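Local coordinates for protein Nrps/pks (Streptomyces albus, PDB 4OPE) that probably catalyses decarboxylative chain-extending condensation as the ketosynthase domain KS7 of OzmH, in the "AT-less" polyketide synthase pathway to oxazolomycin, at residues Pro282-Gly292 and Val321-Ala329; Thr336-Ser344 and Ala390-Asp398. All coordinates share one frame; numbering follows the deposited sequence.

Contact 1. Residues Pro282-Gly292 and Val321-Ala329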
ATOM      1  N   PRO A 282      16.840 -13.453  -2.327  1.00 41.34           N
ATOM      2  CA  PRO A 282      17.368 -12.183  -2.744  1.00 37.91           C
ATOM      3  C   PRO A 282      18.149 -12.289  -4.020  1.00 37.94           C
ATOM      4  O   PRO A 282      18.914 -13.234  -4.225  1.00 39.76           O
ATOM      5  CB  PRO A 282      18.269 -11.758  -1.602  1.00 39.57           C
ATOM      6  CG  PRO A 282      17.999 -12.686  -0.472  1.00 41.49           C
ATOM      7  CD  PRO A 282      17.370 -13.907  -1.029  1.00 40.83           C
ATOM      8  N   ASN A 283      17.954 -11.286  -4.864  1.00 37.09           N
ATOM      9  CA  ASN A 283      18.523 -11.246  -6.175  1.00 36.83           C
ATOM     10  C   ASN A 283      19.508 -10.084  -6.301  1.00 37.27           C
ATOM     11  O   ASN A 283      19.127  -8.934  -6.332  1.00 36.60           O
ATOM     12  CB  ASN A 283      17.410 -11.100  -7.198  1.00 35.90           C
ATOM     13  CG  ASN A 283      17.933 -11.001  -8.597  1.00 37.93           C
ATOM     14  OD1 ASN A 283      19.147 -10.949  -8.827  1.00 37.65           O
ATOM     15  ND2 ASN A 283      17.017 -10.961  -9.560  1.00 41.70           N
ATOM     16  N   PRO A 284      20.789 -10.394  -6.445  1.00 39.29           N
ATOM     17  CA  PRO A 284      21.767  -9.314  -6.418  1.00 39.41           C
ATOM     18  C   PRO A 284      21.836  -8.587  -7.744  1.00 39.82           C
ATOM     19  O   PRO A 284      22.366  -7.498  -7.820  1.00 39.31           O
ATOM     20  CB  PRO A 284      23.076 -10.048  -6.100  1.00 39.04           C
ATOM     21  CG  PRO A 284      22.887 -11.377  -6.714  1.00 38.38           C
ATOM     22  CD  PRO A 284      21.429 -11.716  -6.567  1.00 38.79           C
ATOM     23  N   ARG A 285      21.316  -9.176  -8.792  1.00 42.32           N
ATOM     24  CA  ARG A 285      21.238  -8.447 -10.039  1.00 48.25           C
ATOM     25  C   ARG A 285      20.304  -7.250  -9.861  1.00 44.69           C
ATOM     26  O   ARG A 285      20.628  -6.130 -10.243  1.00 46.74           O
ATOM     27  CB  ARG A 285      20.734  -9.359 -11.163  1.00 57.67           C
ATOM     28  CG  ARG A 285      20.948  -8.821 -12.573  1.00 66.36           C
ATOM     29  CD  ARG A 285      19.840  -9.225 -13.559  1.00 78.71           C
ATOM     30  NE  ARG A 285      18.867  -8.133 -13.762  1.00 85.59           N
ATOM     31  CZ  ARG A 285      17.606  -8.098 -13.312  1.00 90.80           C
ATOM     32  NH1 ARG A 285      16.861  -7.019 -13.562  1.00 89.89           N
ATOM     33  NH2 ARG A 285      17.069  -9.118 -12.625  1.00 94.19           N
ATOM     34  N   ALA A 286      19.156  -7.492  -9.258  1.00 41.94           N
ATOM     35  CA  ALA A 286      18.130  -6.482  -9.134  1.00 41.12           C
ATOM     36  C   ALA A 286      18.523  -5.443  -8.096  1.00 39.68           C
ATOM     37  O   ALA A 286      18.275  -4.256  -8.282  1.00 39.58           O
ATOM     38  CB  ALA A 286      16.813  -7.138  -8.753  1.00 43.11           C
ATOM     39  N   GLN A 287      19.160  -5.877  -7.015  1.00 36.87           N
ATOM     40  CA  GLN A 287      19.715  -4.956  -6.069  1.00 36.24           C
ATOM     41  C   GLN A 287      20.700  -4.029  -6.747  1.00 36.64           C
ATOM     42  O   GLN A 287      20.697  -2.807  -6.535  1.00 40.61           O
ATOM     43  CB  GLN A 287      20.415  -5.703  -4.946  1.00 38.23           C
ATOM     44  CG  GLN A 287      19.465  -6.552  -4.086  1.00 38.56           C
ATOM     45  CD  GLN A 287      20.155  -7.293  -2.927  1.00 37.44           C
ATOM     46  OE1 GLN A 287      21.297  -7.027  -2.590  1.00 36.97           O
ATOM     47  NE2 GLN A 287      19.429  -8.198  -2.298  1.00 37.84           N
ATOM     48  N   GLY A 288      21.548  -4.596  -7.572  1.00 36.10           N
ATOM     49  CA  GLY A 288      22.502  -3.807  -8.332  1.00 37.13           C
ATOM     50  C   GLY A 288      21.869  -2.746  -9.229  1.00 38.02           C
ATOM     51  O   GLY A 288      22.294  -1.564  -9.225  1.00 37.41           O
ATOM     52  N   VAL A 289      20.870  -3.155  -9.995  1.00 37.08           N
ATOM     53  CA  VAL A 289      20.155  -2.233 -10.848  1.00 39.85           C
ATOM     54  C   VAL A 289      19.532  -1.080 -10.056  1.00 41.57           C
ATOM     55  O   VAL A 289      19.715   0.098 -10.385  1.00 41.45           O
ATOM     56  CB  VAL A 289      19.037  -2.955 -11.612  1.00 41.41           C
ATOM     57  CG1 VAL A 289      18.194  -1.964 -12.399  1.00 41.05           C
ATOM     58  CG2 VAL A 289      19.653  -4.003 -12.532  1.00 40.95           C
ATOM     59  N   LEU A 290      18.800  -1.436  -8.998  1.00 43.39           N
ATOM     60  CA  LEU A 290      18.113  -0.470  -8.133  1.00 39.82           C
ATOM     61  C   LEU A 290      19.086   0.589  -7.615  1.00 39.49           C
ATOM     62  O   LEU A 290      18.871   1.779  -7.805  1.00 38.53           O
ATOM     63  CB  LEU A 290      17.497  -1.216  -6.973  1.00 39.95           C
ATOM     64  CG  LEU A 290      16.837  -0.357  -5.909  1.00 42.72           C
ATOM     65  CD1 LEU A 290      15.476   0.117  -6.377  1.00 45.34           C
ATOM     66  CD2 LEU A 290      16.719  -1.104  -4.596  1.00 43.89           C
ATOM     67  N   ILE A 291      20.163   0.146  -6.979  1.00 37.40           N
ATOM     68  CA  ILE A 291      21.124   1.056  -6.407  1.00 38.35           C
ATOM     69  C   ILE A 291      21.801   1.934  -7.478  1.00 41.65           C
ATOM     70  O   ILE A 291      22.035   3.133  -7.267  1.00 41.33           O
ATOM     71  CB  ILE A 291      22.186   0.271  -5.600  1.00 38.33           C
ATOM     72  CG1 ILE A 291      21.554  -0.334  -4.339  1.00 38.10           C
ATOM     73  CG2 ILE A 291      23.296   1.172  -5.133  1.00 37.61           C
ATOM     74  CD1 ILE A 291      22.400  -1.351  -3.600  1.00 38.00           C
ATOM     75  N   GLY A 292      22.100   1.333  -8.629  1.00 42.97           N
ATOM     76  CA  GLY A 292      22.715   2.036  -9.732  1.00 42.74           C
ATOM     77  C   GLY A 292      21.850   3.160 -10.197  1.00 44.16           C
ATOM     78  O   GLY A 292      22.314   4.283 -10.402  1.00 47.07           O
ATOM     79  N   VAL A 321      24.931 -11.671  -0.497  1.00 38.03           N
ATOM     80  CA  VAL A 321      24.173 -11.199  -1.642  1.00 39.13           C
ATOM     81  C   VAL A 321      24.107  -9.680  -1.655  1.00 37.90           C
ATOM     82  O   VAL A 321      24.217  -9.078  -2.711  1.00 38.37           O
ATOM     83  CB  VAL A 321      22.764 -11.823  -1.667  1.00 40.69           C
ATOM     84  CG1 VAL A 321      21.813 -11.089  -2.608  1.00 40.31           C
ATOM     85  CG2 VAL A 321      22.888 -13.288  -2.064  1.00 41.90           C
ATOM     86  N   GLU A 322      23.940  -9.063  -0.495  1.00 37.40           N
ATOM     87  CA  GLU A 322      23.884  -7.608  -0.424  1.00 38.06           C
ATOM     88  C   GLU A 322      25.203  -6.999  -0.895  1.00 38.57           C
ATOM     89  O   GLU A 322      25.233  -6.026  -1.654  1.00 38.03           O
ATOM     90  CB  GLU A 322      23.554  -7.141   0.980  1.00 37.84           C
ATOM     91  CG  GLU A 322      23.401  -5.634   1.088  1.00 40.55           C
ATOM     92  CD  GLU A 322      22.653  -5.140   2.347  1.00 42.71           C
ATOM     93  OE1 GLU A 322      22.444  -5.926   3.313  1.00 42.25           O
ATOM     94  OE2 GLU A 322      22.257  -3.929   2.354  1.00 42.52           O
ATOM     95  N   ILE A 323      26.298  -7.604  -0.492  1.00 38.28           N
ATOM     96  CA  ILE A 323      27.568  -7.089  -0.929  1.00 40.44           C
ATOM     97  C   ILE A 323      27.767  -7.250  -2.443  1.00 41.05           C
ATOM     98  O   ILE A 323      28.277  -6.359  -3.128  1.00 45.55           O
ATOM     99  CB  ILE A 323      28.729  -7.708  -0.145  1.00 39.47           C
ATOM    100  CG1 ILE A 323      28.556  -7.474   1.349  1.00 40.22           C
ATOM    101  CG2 ILE A 323      30.019  -7.065  -0.574  1.00 39.61           C
ATOM    102  CD1 ILE A 323      28.436  -6.009   1.745  1.00 40.83           C
ATOM    103  N   THR A 324      27.358  -8.373  -2.977  1.00 39.05           N
ATOM    104  CA  THR A 324      27.472  -8.578  -4.390  1.00 39.18           C
ATOM    105  C   THR A 324      26.632  -7.582  -5.159  1.00 39.60           C
ATOM    106  O   THR A 324      27.057  -7.113  -6.187  1.00 41.57           O
ATOM    107  CB  THR A 324      26.971  -9.957  -4.731  1.00 39.43           C
ATOM    108  OG1 THR A 324      27.689 -10.889  -3.927  1.00 42.70           O
ATOM    109  CG2 THR A 324      27.154 -10.252  -6.207  1.00 38.56           C
ATOM    110  N   GLY A 325      25.432  -7.272  -4.674  1.00 39.24           N
ATOM    111  CA  GLY A 325      24.577  -6.264  -5.307  1.00 38.82           C
ATOM    112  C   GLY A 325      25.283  -4.925  -5.382  1.00 40.12           C
ATOM    113  O   GLY A 325      25.278  -4.272  -6.428  1.00 41.84           O
ATOM    114  N   LEU A 326      25.907  -4.530  -4.277  1.00 39.48           N
ATOM    115  CA  LEU A 326      26.607  -3.280  -4.200  1.00 39.95           C
ATOM    116  C   LEU A 326      27.744  -3.244  -5.193  1.00 40.02           C
ATOM    117  O   LEU A 326      27.864  -2.283  -5.958  1.00 41.94           O
ATOM    118  CB  LEU A 326      27.151  -3.056  -2.804  1.00 41.25           C
ATOM    119  CG  LEU A 326      26.112  -2.677  -1.741  1.00 41.28           C
ATOM    120  CD1 LEU A 326      26.685  -2.919  -0.377  1.00 42.24           C
ATOM    121  CD2 LEU A 326      25.720  -1.224  -1.828  1.00 42.66           C
ATOM    122  N   VAL A 327      28.566  -4.288  -5.214  1.00 40.18           N
ATOM    123  CA  VAL A 327      29.663  -4.386  -6.199  1.00 39.18           C
ATOM    124  C   VAL A 327      29.092  -4.325  -7.595  1.00 39.47           C
ATOM    125  O   VAL A 327      29.643  -3.710  -8.439  1.00 44.10           O
ATOM    126  CB  VAL A 327      30.465  -5.696  -6.071  1.00 40.98           C
ATOM    127  CG1 VAL A 327      31.391  -5.897  -7.278  1.00 40.74           C
ATOM    128  CG2 VAL A 327      31.257  -5.755  -4.747  1.00 41.40           C
ATOM    129  N   ARG A 328      27.967  -4.936  -7.845  1.00 40.53           N
ATOM    130  CA  ARG A 328      27.366  -4.818  -9.157  1.00 44.18           C
ATOM    131  C   ARG A 328      26.939  -3.409  -9.487  1.00 44.34           C
ATOM    132  O   ARG A 328      27.001  -3.013 -10.637  1.00 45.97           O
ATOM    133  CB  ARG A 328      26.159  -5.742  -9.302  1.00 45.02           C
ATOM    134  CG  ARG A 328      26.542  -7.204  -9.305  1.00 50.90           C
ATOM    135  CD  ARG A 328      25.403  -8.130  -9.725  1.00 55.96           C
ATOM    136  NE  ARG A 328      24.839  -7.644 -10.987  1.00 62.82           N
ATOM    137  CZ  ARG A 328      24.968  -8.251 -12.164  1.00 65.25           C
ATOM    138  NH1 ARG A 328      25.612  -9.408 -12.258  1.00 63.20           N
ATOM    139  NH2 ARG A 328      24.426  -7.698 -13.250  1.00 64.46           N
ATOM    140  N   ALA A 329      26.492  -2.649  -8.499  1.00 43.82           N
ATOM    141  CA  ALA A 329      26.017  -1.312  -8.784  1.00 45.08           C
ATOM    142  C   ALA A 329      27.161  -0.360  -9.056  1.00 48.02           C
ATOM    143  O   ALA A 329      27.030   0.563  -9.854  1.00 47.56           O
ATOM    144  CB  ALA A 329      25.167  -0.802  -7.639  1.00 46.44           C
TER
HETATM  145  O   HOH W   1      22.895  -4.728  -2.145  1.00 35.29           O
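Pro284, Gly288, Gly325 and Ala329 bring helices 284-292 and 321-329 together, their axes 7.3 Å apart and crossing at -47°. With no side chain on either glycine, backbone meets backbone: Gly288 CA approaches Gly325 O at 3.4 Å, and Gly325 CA makes a second CA-H...O contact with Pro284 O. At the entry end, Val321 swings CG1 anti to its own backbone N (chi1 164°), placing that methyl 3.7 Å from Pro282 CB and also against Pro284 CB. Gln287 crosses Val321 at about a right angle. Its CG sits beside the backbone N (chi1 -65°) and the chain then runs extended, carrying OE1 to a water that donates to it (2.8 Å) and to Glu322 O (2.7 Å). The Glu322 carboxylate has its partners outside the two helices, accepting from the backbone N of His311 and of Gly312. Farther along, Ile291 divides its branches: CG2 lies 3.7 Å from Ala329 CB, while CD1 meets Leu326 CD2. On the outer side Arg328 lays one guanidinium face over Arg285 CG, its NH2 at 3.7 Å; the Arg285 guanidinium instead forms a salt bridge with Asp166 of the second subunit. The arrangement is a glycine-mediated close helix crossing, here joining two helices that flank the mixed sheet in the C-terminal half of a thiolase-fold ketosynthase.

Contact 2. Residues Thr336-Ser344 and Ala390-Asp398; sequences TGVRIPIGS and ATPFRLQRD
Ile340 and Ile342 meet Pro392, Arg394 and Gln396 through four backbone hydrogen bonds that zip the two strands together in parallel. Ile340 N donates to Pro392 O at 2.9 Å, and Arg394 N returns a bond to Ile340 O at 3.0 Å. Ile342 repeats the pattern, its N bonding to Arg394 O and its O receiving Gln396 N at 2.9 Å, here with the donor nearly on the C=O axis. Apolar side chains fill one face. Ile340 and Phe393 run alongside each other in the same direction, with Ile340 CB 4.1 Å from Phe393 CD1. Ile342 holds CG1 anti to its backbone N (chi1 -171°), which leaves CG2 between N and the carbonyl carbon, where it touches Leu395 CD2 at 3.8 Å and also Phe393 CB. Across the other face Pro341 CB rests 3.5 Å from Gln396 OE1, whose amide NE2 donates to Asp398 O, in the plane of that carbonyl. Arg339 lays a guanidinium face over Arg394 CB, with NH2 at 3.7 Å and the two guanidinium planes 61° apart. The Arg394 group is turned back by its NH1 bonds to Thr391 O and Phe393 O. Thr391 OG1 in turn accepts from Phe393 N, an ST turn just where strand 393-395 begins. Outside the pair, strand 308-309 borders 340-343 and Leu373 packs on Pro341. This is a parallel pair at the edge of an alpha/beta sheet, with 393-395 the outermost strand within the chain on this side of the thiolase-fold sheet.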
ATOM      1  N   THR A 336      38.826   4.170  -7.102  1.00 81.28           N
ATOM      2  CA  THR A 336      40.194   4.116  -6.589  1.00 80.87           C
ATOM      3  C   THR A 336      40.336   5.028  -5.374  1.00 73.42           C
ATOM      4  O   THR A 336      39.969   6.202  -5.411  1.00 67.50           O
ATOM      5  CB  THR A 336      41.237   4.447  -7.683  1.00 89.21           C
ATOM      6  OG1 THR A 336      40.873   3.809  -8.922  1.00 88.69           O
ATOM      7  CG2 THR A 336      42.620   3.956  -7.259  1.00 90.16           C
ATOM      8  N   GLY A 337      40.831   4.465  -4.276  1.00 73.60           N
ATOM      9  CA  GLY A 337      40.975   5.219  -3.029  1.00 72.07           C
ATOM     10  C   GLY A 337      39.649   5.546  -2.358  1.00 73.58           C
ATOM     11  O   GLY A 337      39.583   6.409  -1.477  1.00 73.52           O
ATOM     12  N   VAL A 338      38.588   4.853  -2.764  1.00 70.78           N
ATOM     13  CA  VAL A 338      37.285   5.067  -2.179  1.00 66.28           C
ATOM     14  C   VAL A 338      37.099   4.122  -1.016  1.00 62.46           C
ATOM     15  O   VAL A 338      37.423   2.948  -1.090  1.00 65.83           O
ATOM     16  CB  VAL A 338      36.167   4.871  -3.203  1.00 68.54           C
ATOM     17  CG1 VAL A 338      34.812   4.951  -2.518  1.00 68.10           C
ATOM     18  CG2 VAL A 338      36.284   5.918  -4.316  1.00 69.01           C
ATOM     19  N   ARG A 339      36.578   4.652   0.071  1.00 61.39           N
ATOM     20  CA  ARG A 339      36.405   3.877   1.271  1.00 63.42           C
ATOM     21  C   ARG A 339      35.133   4.324   1.972  1.00 58.74           C
ATOM     22  O   ARG A 339      35.022   5.463   2.388  1.00 66.19           O
ATOM     23  CB  ARG A 339      37.618   4.049   2.136  1.00 64.56           C
ATOM     24  CG  ARG A 339      37.624   3.141   3.333  1.00 72.30           C
ATOM     25  CD  ARG A 339      37.583   3.991   4.592  1.00 80.19           C
ATOM     26  NE  ARG A 339      37.886   3.197   5.785  1.00 86.17           N
ATOM     27  CZ  ARG A 339      37.107   3.108   6.866  1.00 91.81           C
ATOM     28  NH1 ARG A 339      35.956   3.786   6.945  1.00 90.32           N
ATOM     29  NH2 ARG A 339      37.488   2.335   7.884  1.00 93.20           N
ATOM     30  N   ILE A 340      34.160   3.422   2.052  1.00 52.76           N
ATOM     31  CA  ILE A 340      32.814   3.759   2.462  1.00 47.08           C
ATOM     32  C   ILE A 340      32.422   2.947   3.668  1.00 44.38           C
ATOM     33  O   ILE A 340      32.421   1.721   3.612  1.00 42.18           O
ATOM     34  CB  ILE A 340      31.812   3.424   1.385  1.00 47.29           C
ATOM     35  CG1 ILE A 340      32.117   4.233   0.140  1.00 48.05           C
ATOM     36  CG2 ILE A 340      30.418   3.724   1.899  1.00 48.55           C
ATOM     37  CD1 ILE A 340      31.380   3.732  -1.077  1.00 49.27           C
ATOM     38  N   PRO A 341      32.098   3.624   4.777  1.00 41.02           N
ATOM     39  CA  PRO A 341      31.669   2.870   5.942  1.00 40.71           C
ATOM     40  C   PRO A 341      30.259   2.357   5.796  1.00 40.54           C
ATOM     41  O   PRO A 341      29.414   3.031   5.211  1.00 39.46           O
ATOM     42  CB  PRO A 341      31.785   3.860   7.099  1.00 39.76           C
ATOM     43  CG  PRO A 341      31.949   5.179   6.458  1.00 41.11           C
ATOM     44  CD  PRO A 341      32.605   4.942   5.144  1.00 41.01           C
ATOM     45  N   ILE A 342      30.048   1.147   6.308  1.00 41.34           N
ATOM     46  CA  ILE A 342      28.793   0.411   6.148  1.00 39.33           C
ATOM     47  C   ILE A 342      28.407  -0.146   7.526  1.00 38.40           C
ATOM     48  O   ILE A 342      29.284  -0.424   8.348  1.00 36.80           O
ATOM     49  CB  ILE A 342      28.982  -0.741   5.188  1.00 40.77           C
ATOM     50  CG1 ILE A 342      27.661  -1.379   4.831  1.00 42.96           C
ATOM     51  CG2 ILE A 342      29.829  -1.835   5.821  1.00 41.70           C
ATOM     52  CD1 ILE A 342      27.753  -2.305   3.646  1.00 43.12           C
ATOM     53  N   GLY A 343      27.101  -0.259   7.778  1.00 37.18           N
ATOM     54  CA  GLY A 343      26.564  -0.716   9.059  1.00 34.53           C
ATOM     55  C   GLY A 343      25.081  -0.960   8.943  1.00 33.20           C
ATOM     56  O   GLY A 343      24.482  -0.699   7.905  1.00 31.94           O
ATOM     57  N   SER A 344      24.481  -1.485  10.010  1.00 33.92           N
ATOM     58  CA  SER A 344      23.055  -1.728  10.033  1.00 34.18           C
ATOM     59  C   SER A 344      22.484  -1.570  11.406  1.00 35.06           C
ATOM     60  O   SER A 344      22.891  -2.273  12.338  1.00 37.48           O
ATOM     61  CB  SER A 344      22.708  -3.125   9.547  1.00 36.35           C
ATOM     62  OG  SER A 344      21.276  -3.345   9.547  1.00 39.45           O
ATOM     63  N   ALA A 390      38.148  -6.591  -0.743  1.00 65.99           N
ATOM     64  CA  ALA A 390      38.130  -6.345  -2.194  1.00 65.52           C
ATOM     65  C   ALA A 390      37.174  -5.209  -2.616  1.00 64.54           C
ATOM     66  O   ALA A 390      37.130  -4.798  -3.788  1.00 59.06           O
ATOM     67  CB  ALA A 390      37.739  -7.630  -2.903  1.00 66.27           C
ATOM     68  N   THR A 391      36.400  -4.728  -1.646  1.00 62.62           N
ATOM     69  CA  THR A 391      35.397  -3.703  -1.871  1.00 59.24           C
ATOM     70  C   THR A 391      35.775  -2.453  -1.087  1.00 56.83           C
ATOM     71  O   THR A 391      36.677  -2.479  -0.224  1.00 52.87           O
ATOM     72  CB  THR A 391      33.968  -4.162  -1.452  1.00 54.44           C
ATOM     73  OG1 THR A 391      33.779  -4.005  -0.039  1.00 50.68           O
ATOM     74  CG2 THR A 391      33.756  -5.613  -1.816  1.00 53.28           C
ATOM     75  N   PRO A 392      35.068  -1.367  -1.385  1.00 51.21           N
ATOM     76  CA  PRO A 392      35.230  -0.130  -0.685  1.00 53.08           C
ATOM     77  C   PRO A 392      34.720  -0.147   0.760  1.00 52.73           C
ATOM     78  O   PRO A 392      35.090   0.733   1.534  1.00 55.07           O
ATOM     79  CB  PRO A 392      34.388   0.836  -1.515  1.00 52.89           C
ATOM     80  CG  PRO A 392      34.368   0.240  -2.864  1.00 51.08           C
ATOM     81  CD  PRO A 392      34.263  -1.209  -2.600  1.00 49.83           C
ATOM     82  N   PHE A 393      33.903  -1.123   1.120  1.00 49.16           N
ATOM     83  CA  PHE A 393      33.120  -1.045   2.344  1.00 49.82           C
ATOM     84  C   PHE A 393      33.895  -1.495   3.543  1.00 47.83           C
ATOM     85  O   PHE A 393      34.588  -2.445   3.478  1.00 51.17           O
ATOM     86  CB  PHE A 393      31.819  -1.869   2.211  1.00 49.74           C
ATOM     87  CG  PHE A 393      31.054  -1.532   0.966  1.00 50.98           C
ATOM     88  CD1 PHE A 393      30.364  -0.338   0.870  1.00 51.64           C
ATOM     89  CD2 PHE A 393      31.097  -2.357  -0.128  1.00 52.26           C
ATOM     90  CE1 PHE A 393      29.702   0.013  -0.287  1.00 52.09           C
ATOM     91  CE2 PHE A 393      30.455  -2.005  -1.296  1.00 54.47           C
ATOM     92  CZ  PHE A 393      29.751  -0.816  -1.378  1.00 52.03           C
ATOM     93  N   ARG A 394      33.756  -0.799   4.647  1.00 50.40           N
ATOM     94  CA  ARG A 394      34.315  -1.241   5.910  1.00 51.23           C
ATOM     95  C   ARG A 394      33.241  -1.140   6.983  1.00 46.81           C
ATOM     96  O   ARG A 394      32.552  -0.137   7.112  1.00 43.88           O
ATOM     97  CB  ARG A 394      35.545  -0.403   6.312  1.00 52.83           C
ATOM     98  CG  ARG A 394      36.699  -0.465   5.317  1.00 56.98           C
ATOM     99  CD  ARG A 394      37.405  -1.836   5.184  1.00 60.46           C
ATOM    100  NE  ARG A 394      38.455  -1.771   4.146  1.00 64.02           N
ATOM    101  CZ  ARG A 394      38.320  -2.099   2.852  1.00 61.90           C
ATOM    102  NH1 ARG A 394      37.192  -2.605   2.348  1.00 59.28           N
ATOM    103  NH2 ARG A 394      39.355  -1.928   2.047  1.00 62.11           N
ATOM    104  N   LEU A 395      33.099  -2.211   7.728  1.00 44.56           N
ATOM    105  CA  LEU A 395      32.108  -2.275   8.726  1.00 45.09           C
ATOM    106  C   LEU A 395      32.493  -1.249   9.764  1.00 43.40           C
ATOM    107  O   LEU A 395      33.600  -1.151  10.160  1.00 43.35           O
ATOM    108  CB  LEU A 395      32.006  -3.690   9.284  1.00 47.19           C
ATOM    109  CG  LEU A 395      30.665  -4.264   9.735  1.00 48.92           C
ATOM    110  CD1 LEU A 395      30.601  -4.226  11.237  1.00 54.32           C
ATOM    111  CD2 LEU A 395      29.430  -3.586   9.152  1.00 47.12           C
ATOM    112  N   GLN A 396      31.537  -0.442  10.160  1.00 44.67           N
ATOM    113  CA  GLN A 396      31.759   0.573  11.132  1.00 43.90           C
ATOM    114  C   GLN A 396      31.458  -0.003  12.486  1.00 45.85           C
ATOM    115  O   GLN A 396      30.312  -0.053  12.890  1.00 47.01           O
ATOM    116  CB  GLN A 396      30.826   1.730  10.838  1.00 41.84           C
ATOM    117  CG  GLN A 396      31.030   2.900  11.763  1.00 41.20           C
ATOM    118  CD  GLN A 396      32.361   3.543  11.567  1.00 38.96           C
ATOM    119  OE1 GLN A 396      32.764   3.845  10.455  1.00 39.04           O
ATOM    120  NE2 GLN A 396      33.049   3.743  12.637  1.00 38.94           N
ATOM    121  N   ARG A 397      32.497  -0.416  13.193  1.00 48.22           N
ATOM    122  CA  ARG A 397      32.339  -1.100  14.450  1.00 48.91           C
ATOM    123  C   ARG A 397      32.550  -0.212  15.625  1.00 51.09           C
ATOM    124  O   ARG A 397      32.289  -0.625  16.739  1.00 54.67           O
ATOM    125  CB  ARG A 397      33.356  -2.220  14.550  1.00 52.61           C
ATOM    126  CG  ARG A 397      33.250  -3.267  13.449  1.00 54.77           C
ATOM    127  CD  ARG A 397      34.095  -4.482  13.820  1.00 57.63           C
ATOM    128  NE  ARG A 397      35.288  -4.520  13.005  1.00 59.12           N
ATOM    129  CZ  ARG A 397      35.653  -5.515  12.237  1.00 60.29           C
ATOM    130  NH1 ARG A 397      34.936  -6.628  12.181  1.00 67.10           N
ATOM    131  NH2 ARG A 397      36.757  -5.393  11.528  1.00 62.50           N
ATOM    132  N   ASP A 398      33.041   0.998  15.408  1.00 53.93           N
ATOM    133  CA  ASP A 398      33.326   1.893  16.523  1.00 57.12           C
ATOM    134  C   ASP A 398      32.658   3.247  16.361  1.00 53.84           C
ATOM    135  O   ASP A 398      32.502   3.734  15.244  1.00 55.24           O
ATOM    136  CB  ASP A 398      34.837   2.084  16.651  1.00 63.67           C
ATOM    137  CG  ASP A 398      35.526   0.860  17.227  1.00 72.45           C
ATOM    138  OD1 ASP A 398      35.022   0.335  18.255  1.00 72.67           O
ATOM    139  OD2 ASP A 398      36.572   0.432  16.661  1.00 79.90           O
TER

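Helix 318-329 joins the two contacts, whose centres are 16 Å apart. One flank of it meets helix 284-298 in contact 1, while another covers the apolar face of the strand pair in contact 2. Leu326 serves both: its CB lies 3.7 Å from Phe393 CZ, and its CD1 is 4.2 Å from Ile342 CD1. Val327 CG2 adds a contact with Thr391 CG2 at 3.9 Å. Both contacts also reach the His-Gly-Thr-Gly-Thr loop that is a signature of ketosynthase active sites: Glu322 of contact 1 holds its backbone, whereas Ser344, at the end of segment 336-344, caps Lys346 N and has the carbonyls of 310-312 only as weak partners.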